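Chitooligosaccharidolytic beta-N-acetylglucosaminidase from Ostrinia furnacalis hydrolyses chitooligosaccharides by removing one beta-linked N-acetylglucosamine unit at a time from their non-reducing ends. One contact in two of its structures: PDB 3NSM (chain A, 2.10 Å), residues Tyr453-Tyr458 and Asn467-Tyr472, and PDB 3OZP (chain B, 2.00 Å), residues Tyr453-Tyr458 and Asn467-Tyr472. One frame, after least-squares fit of the local backbone (RMSD 0.08 Å); residues are numbered along the deposited sequences.

Structure 1 (3NSM); sequences YFDCGY and NWCSPY.
The loop from helix 449-452 to helix 475-480, in the eight-stranded barrel domain of this family 20 glycosidase, is closed by disulfide Cys456-Cys469 and carries Trp468, essential for chitooligosaccharide binding. Tyr453 CE1 lies 3.9 Å from Trp468 CZ2, the side chains crossing at a slant, consistent with a sugar-binding wall. A water donates to Asp455 OD2 (3.0 Å) and accepts from Trp468 NE1 (2.8 Å). CB of Cys469 packs on one indole face, 3.4 Å from its plane, over its centre. The Asn467 amide serves both ways: ND2 donates to Asp455 O (3.0 Å), OD1 accepts from Gly457 N (3.1 Å, N-H...O 166°). At phi 118° a CB on Gly457 would jam against Cys456 O and strike Tyr472 CB, so glycine suits. Tyr458 OH approaches Tyr472 CE2 (3.3 Å), and the second subunit packs on both rings.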
loop_
_atom_site.group_PDB
_atom_site.type_symbol
_atom_site.label_atom_id
_atom_site.label_comp_id
_atom_site.label_asym_id
_atom_site.label_seq_id
_atom_site.Cartn_x
_atom_site.Cartn_y
_atom_site.Cartn_z
ATOM N N TYR A 453 9.042 10.799 8.781
ATOM C CA TYR A 453 7.632 11.049 8.500
ATOM C C TYR A 453 7.189 10.111 7.388
ATOM O O TYR A 453 7.416 10.369 6.204
ATOM C CB TYR A 453 7.394 12.522 8.150
ATOM C CG TYR A 453 7.082 13.398 9.343
ATOM C CD1 TYR A 453 6.206 14.475 9.226
ATOM C CD2 TYR A 453 7.650 13.139 10.600
ATOM C CE1 TYR A 453 5.917 15.285 10.317
ATOM C CE2 TYR A 453 7.363 13.939 11.696
ATOM C CZ TYR A 453 6.494 15.007 11.544
ATOM O OH TYR A 453 6.202 15.798 12.625
ATOM N N PHE A 454 6.556 9.011 7.787
ATOM C CA PHE A 454 6.232 7.916 6.865
ATOM C C PHE A 454 5.041 8.219 5.961
ATOM O O PHE A 454 4.701 7.421 5.090
ATOM C CB PHE A 454 6.000 6.617 7.650
ATOM C CG PHE A 454 7.270 5.910 8.048
ATOM C CD1 PHE A 454 8.492 6.589 8.085
ATOM C CD2 PHE A 454 7.244 4.571 8.409
ATOM C CE1 PHE A 454 9.658 5.931 8.458
ATOM C CE2 PHE A 454 8.407 3.914 8.784
ATOM C CZ PHE A 454 9.617 4.595 8.805
ATOM N N ASP A 455 4.435 9.385 6.163
ATOM C CA ASP A 455 3.301 9.838 5.370
ATOM C C ASP A 455 3.720 10.588 4.097
ATOM O O ASP A 455 2.927 10.698 3.142
ATOM C CB ASP A 455 2.377 10.706 6.233
ATOM C CG ASP A 455 3.080 11.919 6.834
ATOM O OD1 ASP A 455 4.198 11.774 7.390
ATOM O OD2 ASP A 455 2.499 13.027 6.766
ATOM N N CYS A 456 4.961 11.089 4.084
ATOM C CA CYS A 456 5.487 11.905 2.980
ATOM C C CYS A 456 5.546 11.185 1.639
ATOM O O CYS A 456 5.849 9.996 1.577
ATOM C CB CYS A 456 6.912 12.392 3.288
ATOM S SG CYS A 456 7.136 13.236 4.848
ATOM N N GLY A 457 5.288 11.930 0.564
ATOM C CA GLY A 457 5.560 11.437 -0.776
ATOM C C GLY A 457 4.385 11.289 -1.719
ATOM O O GLY A 457 4.574 11.260 -2.934
ATOM N N TYR A 458 3.174 11.203 -1.176
ATOM C CA TYR A 458 1.983 10.928 -1.995
ATOM C C TYR A 458 1.362 12.191 -2.592
ATOM O O TYR A 458 1.928 13.275 -2.459
ATOM C CB TYR A 458 0.975 10.111 -1.188
ATOM C CG TYR A 458 1.571 8.798 -0.774
ATOM C CD1 TYR A 458 1.416 7.668 -1.571
ATOM C CD2 TYR A 458 2.334 8.694 0.383
ATOM C CE1 TYR A 458 1.985 6.461 -1.212
ATOM C CE2 TYR A 458 2.910 7.495 0.750
ATOM C CZ TYR A 458 2.729 6.391 -0.058
ATOM O OH TYR A 458 3.288 5.194 0.299
ATOM N N ASN A 467 2.110 15.870 -1.519
ATOM C CA ASN A 467 1.924 16.363 -0.153
ATOM C C ASN A 467 3.151 17.127 0.364
ATOM O O ASN A 467 4.226 17.054 -0.239
ATOM C CB ASN A 467 1.440 15.259 0.804
ATOM C CG ASN A 467 2.495 14.202 1.096
ATOM O OD1 ASN A 467 3.702 14.479 1.141
ATOM N ND2 ASN A 467 2.032 12.979 1.334
ATOM N N TRP A 468 2.986 17.827 1.486
ATOM C CA TRP A 468 3.921 18.874 1.916
ATOM C C TRP A 468 5.378 18.428 2.107
ATOM O O TRP A 468 6.302 19.157 1.732
ATOM C CB TRP A 468 3.391 19.593 3.169
ATOM C CG TRP A 468 3.620 18.848 4.441
ATOM C CD1 TRP A 468 2.797 17.914 5.007
ATOM C CD2 TRP A 468 4.756 18.961 5.312
ATOM N NE1 TRP A 468 3.349 17.441 6.172
ATOM C CE2 TRP A 468 4.553 18.062 6.381
ATOM C CE3 TRP A 468 5.929 19.732 5.288
ATOM C CZ2 TRP A 468 5.471 17.921 7.422
ATOM C CZ3 TRP A 468 6.847 19.584 6.325
ATOM C CH2 TRP A 468 6.609 18.686 7.376
ATOM N N CYS A 469 5.582 17.237 2.668
ATOM C CA CYS A 469 6.926 16.793 3.041
ATOM C C CYS A 469 7.550 15.808 2.046
ATOM O O CYS A 469 8.543 15.127 2.366
ATOM C CB CYS A 469 6.943 16.230 4.470
ATOM S SG CYS A 469 5.841 14.813 4.763
ATOM N N SER A 470 6.969 15.741 0.847
ATOM C CA SER A 470 7.539 14.966 -0.258
ATOM C C SER A 470 9.000 15.385 -0.495
ATOM O O SER A 470 9.355 16.541 -0.227
ATOM C CB SER A 470 6.721 15.167 -1.531
ATOM O OG SER A 470 5.380 14.729 -1.349
ATOM N N PRO A 471 9.846 14.467 -1.014
ATOM C CA PRO A 471 9.556 13.134 -1.564
ATOM C C PRO A 471 9.339 12.025 -0.527
ATOM O O PRO A 471 9.522 12.242 0.674
ATOM C CB PRO A 471 10.810 12.825 -2.387
ATOM C CG PRO A 471 11.908 13.529 -1.660
ATOM C CD PRO A 471 11.292 14.772 -1.053
ATOM N N TYR A 472 8.944 10.851 -1.019
ATOM C CA TYR A 472 8.790 9.631 -0.223
ATOM C C TYR A 472 10.143 9.206 0.353
ATOM O O TYR A 472 11.157 9.219 -0.349
ATOM C CB TYR A 472 8.210 8.527 -1.117
ATOM C CG TYR A 472 7.971 7.177 -0.463
ATOM C CD1 TYR A 472 8.946 6.180 -0.502
ATOM C CD2 TYR A 472 6.760 6.884 0.152
ATOM C CE1 TYR A 472 8.731 4.932 0.085
ATOM C CE2 TYR A 472 6.532 5.639 0.741
ATOM C CZ TYR A 472 7.520 4.670 0.699
ATOM O OH TYR A 472 7.303 3.439 1.268
HETATM O O HOH W 1 2.345 15.697 8.085
#

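Structure 2 (3OZP); sequences YFDCGY and NWCSPY. With OAN (O-(2-acetamido-2-deoxy D-glucopyranosylidene) amino-N-phenylcarbamate), chain C.
Disulfide Cys456-Cys469 ties the substrate-binding loop next to Trp468, whose indole meets PUGNAc. Tyr453 CD1 lies 4.0 Å from Trp468 CZ2, the side chains crossing at a slant. Tyr453 OH, a ready donor, donates to the ligand's acetamide carbonyl oxygen OAN (2.5 Å). The Asp455 carboxylate accepts from the sugar hydroxyl OAM at OD2 (2.7 Å), and OAM accepts from Trp468 NE1 (2.8 Å, N-H...O 172°). CB of Cys469 packs on one indole face, over its centre; the carbamate nitrogen NAO lies over the opposite face, 3.0 Å from the plane. The Asn467 amide serves both ways: ND2 donates to Asp455 O (2.9 Å), OD1 accepts from Gly457 N (3.0 Å, N-H...O 160°). At phi 116° a CB on Gly457 would jam against Cys456 O and strike Tyr472 CB. Tyr458 OH stands 3.3 Å from Tyr472 CE2 at the subunit interface.

What differs
The two chains share one sequence, and their CA atoms coincide within the error. The touching side chains keep their places, as does the grip of the Asn467(A) and Asn467(B) amides on the backbones of Asp455(A), Gly457(A) and their counterparts. What changes is the bound group: PUGNAc is modelled in structure 2 alone, against Tyr453(B), Asp455(B) and Trp468(B). These residues answer without moving, consistent with a surface already shaped for the ligand. Water 1 of structure 1 stands between Asp455(A) OD2 and Trp468(A) NE1; in structure 2 the ligand hydroxyl OAM occupies that place and has the same two partners, Asp455(B) OD2 and Trp468(B) NE1. Other contacts come with the ligand itself. Tyr453(B) OH donates to the acetamide oxygen OAN at 2.5 Å, a bond to the 2-acetamido group that substrates must carry. The carbamate nitrogen NAO lies over the indole face of Trp468(B), 3.1 Å from its CD2, so that the indole offers a flat surface to the part of the ligand beyond the sugar.

Structure 2 (3OZP)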
loop_
_atom_site.group_PDB
_atom_site.type_symbol
_atom_site.label_atom_id
_atom_site.label_comp_id
_atom_site.label_asym_id
_atom_site.label_seq_id
_atom_site.Cartn_x
_atom_site.Cartn_y
_atom_site.Cartn_z
ATOM N N TYR B 453 9.058 10.896 8.733
ATOM C CA TYR B 453 7.651 11.125 8.430
ATOM C C TYR B 453 7.199 10.180 7.318
ATOM O O TYR B 453 7.469 10.400 6.136
ATOM C CB TYR B 453 7.388 12.601 8.109
ATOM C CG TYR B 453 6.987 13.419 9.321
ATOM C CD1 TYR B 453 6.024 14.421 9.222
ATOM C CD2 TYR B 453 7.555 13.170 10.577
ATOM C CE1 TYR B 453 5.650 15.168 10.334
ATOM C CE2 TYR B 453 7.186 13.906 11.692
ATOM C CZ TYR B 453 6.232 14.902 11.564
ATOM O OH TYR B 453 5.858 15.619 12.670
ATOM N N PHE B 454 6.520 9.111 7.725
ATOM C CA PHE B 454 6.193 7.994 6.834
ATOM C C PHE B 454 5.016 8.295 5.910
ATOM O O PHE B 454 4.717 7.520 4.996
ATOM C CB PHE B 454 5.935 6.731 7.658
ATOM C CG PHE B 454 7.193 6.001 8.078
ATOM C CD1 PHE B 454 8.427 6.661 8.144
ATOM C CD2 PHE B 454 7.136 4.659 8.439
ATOM C CE1 PHE B 454 9.586 5.977 8.541
ATOM C CE2 PHE B 454 8.286 3.972 8.836
ATOM C CZ PHE B 454 9.514 4.633 8.885
ATOM N N ASP B 455 4.375 9.436 6.139
ATOM C CA ASP B 455 3.256 9.887 5.317
ATOM C C ASP B 455 3.694 10.643 4.058
ATOM O O ASP B 455 2.908 10.786 3.113
ATOM C CB ASP B 455 2.295 10.742 6.154
ATOM C CG ASP B 455 2.978 11.942 6.804
ATOM O OD1 ASP B 455 4.103 11.801 7.334
ATOM O OD2 ASP B 455 2.382 13.036 6.791
ATOM N N CYS B 456 4.944 11.116 4.042
ATOM C CA CYS B 456 5.464 11.940 2.942
ATOM C C CYS B 456 5.546 11.217 1.603
ATOM O O CYS B 456 5.852 10.022 1.546
ATOM C CB CYS B 456 6.875 12.453 3.263
ATOM S SG CYS B 456 7.086 13.232 4.859
ATOM N N GLY B 457 5.299 11.963 0.527
ATOM C CA GLY B 457 5.588 11.482 -0.821
ATOM C C GLY B 457 4.402 11.302 -1.745
ATOM O O GLY B 457 4.558 11.295 -2.969
ATOM N N TYR B 458 3.214 11.160 -1.173
ATOM C CA TYR B 458 2.032 10.849 -1.976
ATOM C C TYR B 458 1.411 12.101 -2.588
ATOM O O TYR B 458 1.972 13.191 -2.466
ATOM C CB TYR B 458 1.033 10.043 -1.148
ATOM C CG TYR B 458 1.626 8.724 -0.725
ATOM C CD1 TYR B 458 1.527 7.603 -1.546
ATOM C CD2 TYR B 458 2.328 8.609 0.474
ATOM C CE1 TYR B 458 2.094 6.391 -1.171
ATOM C CE2 TYR B 458 2.897 7.406 0.855
ATOM C CZ TYR B 458 2.774 6.307 0.027
ATOM O OH TYR B 458 3.326 5.108 0.405
ATOM N N ASN B 467 2.067 15.824 -1.439
ATOM C CA ASN B 467 1.918 16.312 -0.062
ATOM C C ASN B 467 3.170 17.051 0.454
ATOM O O ASN B 467 4.247 16.936 -0.138
ATOM C CB ASN B 467 1.404 15.219 0.898
ATOM C CG ASN B 467 2.411 14.101 1.146
ATOM O OD1 ASN B 467 3.624 14.313 1.147
ATOM N ND2 ASN B 467 1.896 12.902 1.398
ATOM N N TRP B 468 3.012 17.789 1.555
ATOM C CA TRP B 468 3.961 18.839 1.974
ATOM C C TRP B 468 5.414 18.409 2.159
ATOM O O TRP B 468 6.334 19.177 1.843
ATOM C CB TRP B 468 3.463 19.560 3.244
ATOM C CG TRP B 468 3.757 18.834 4.541
ATOM C CD1 TRP B 468 2.972 17.895 5.154
ATOM C CD2 TRP B 468 4.912 18.999 5.381
ATOM N NE1 TRP B 468 3.567 17.463 6.315
ATOM C CE2 TRP B 468 4.758 18.122 6.478
ATOM C CE3 TRP B 468 6.065 19.796 5.307
ATOM C CZ2 TRP B 468 5.708 18.026 7.501
ATOM C CZ3 TRP B 468 7.013 19.700 6.326
ATOM C CH2 TRP B 468 6.827 18.820 7.407
ATOM N N CYS B 469 5.618 17.202 2.683
ATOM C CA CYS B 469 6.954 16.755 3.055
ATOM C C CYS B 469 7.545 15.749 2.064
ATOM O O CYS B 469 8.533 15.083 2.368
ATOM C CB CYS B 469 6.975 16.218 4.496
ATOM S SG CYS B 469 5.840 14.840 4.845
ATOM N N SER B 470 6.942 15.661 0.877
ATOM C CA SER B 470 7.509 14.893 -0.234
ATOM C C SER B 470 8.953 15.351 -0.480
ATOM O O SER B 470 9.282 16.510 -0.202
ATOM C CB SER B 470 6.665 15.070 -1.498
ATOM O OG SER B 470 5.341 14.610 -1.289
ATOM N N PRO B 471 9.821 14.459 -1.002
ATOM C CA PRO B 471 9.561 13.119 -1.546
ATOM C C PRO B 471 9.348 12.005 -0.508
ATOM O O PRO B 471 9.550 12.204 0.692
ATOM C CB PRO B 471 10.813 12.836 -2.384
ATOM C CG PRO B 471 11.899 13.606 -1.702
ATOM C CD PRO B 471 11.252 14.821 -1.090
ATOM N N TYR B 472 8.920 10.845 -1.001
ATOM C CA TYR B 472 8.779 9.636 -0.199
ATOM C C TYR B 472 10.133 9.231 0.365
ATOM O O TYR B 472 11.135 9.213 -0.353
ATOM C CB TYR B 472 8.203 8.523 -1.072
ATOM C CG TYR B 472 7.980 7.189 -0.391
ATOM C CD1 TYR B 472 8.954 6.189 -0.438
ATOM C CD2 TYR B 472 6.780 6.909 0.262
ATOM C CE1 TYR B 472 8.745 4.949 0.169
ATOM C CE2 TYR B 472 6.560 5.670 0.870
ATOM C CZ TYR B 472 7.545 4.697 0.815
ATOM O OH TYR B 472 7.335 3.472 1.410
HETATM C CAH OAN C . 3.749 17.705 14.753
HETATM C CAG OAN C . 3.128 17.583 13.362
HETATM O OAN OAN C . 3.664 16.886 12.502
HETATM N NAI OAN C . 1.996 18.299 13.177
HETATM C CAB OAN C . 1.209 18.302 11.922
HETATM C CAC OAN C . 0.378 16.995 11.902
HETATM O OAJ OAN C . -0.875 17.214 12.553
HETATM C CAD OAN C . 0.156 16.525 10.483
HETATM O OAK OAN C . -0.639 15.334 10.488
HETATM C CAE OAN C . 1.529 16.260 9.906
HETATM C CAF OAN C . 1.420 15.688 8.496
HETATM O OAM OAN C . 2.725 15.427 7.975
HETATM O OAL OAN C . 2.265 17.506 9.847
HETATM C CAA OAN C . 2.043 18.498 10.782
HETATM N NAY OAN C . 2.618 19.693 10.644
HETATM O OAQ OAN C . 3.516 19.860 9.475
HETATM C CAP OAN C . 3.290 20.948 8.680
HETATM O OAR OAN C . 3.161 22.073 9.169
HETATM N NAO OAN C . 3.260 20.745 7.349
HETATM C CAS OAN C . 3.074 21.723 6.455
HETATM C CAT OAN C . 4.139 22.546 6.077
HETATM C CAU OAN C . 3.943 23.543 5.118
HETATM C CAV OAN C . 2.687 23.708 4.528
HETATM C CAW OAN C . 1.626 22.878 4.892
HETATM C CAX OAN C . 1.823 21.881 5.850
#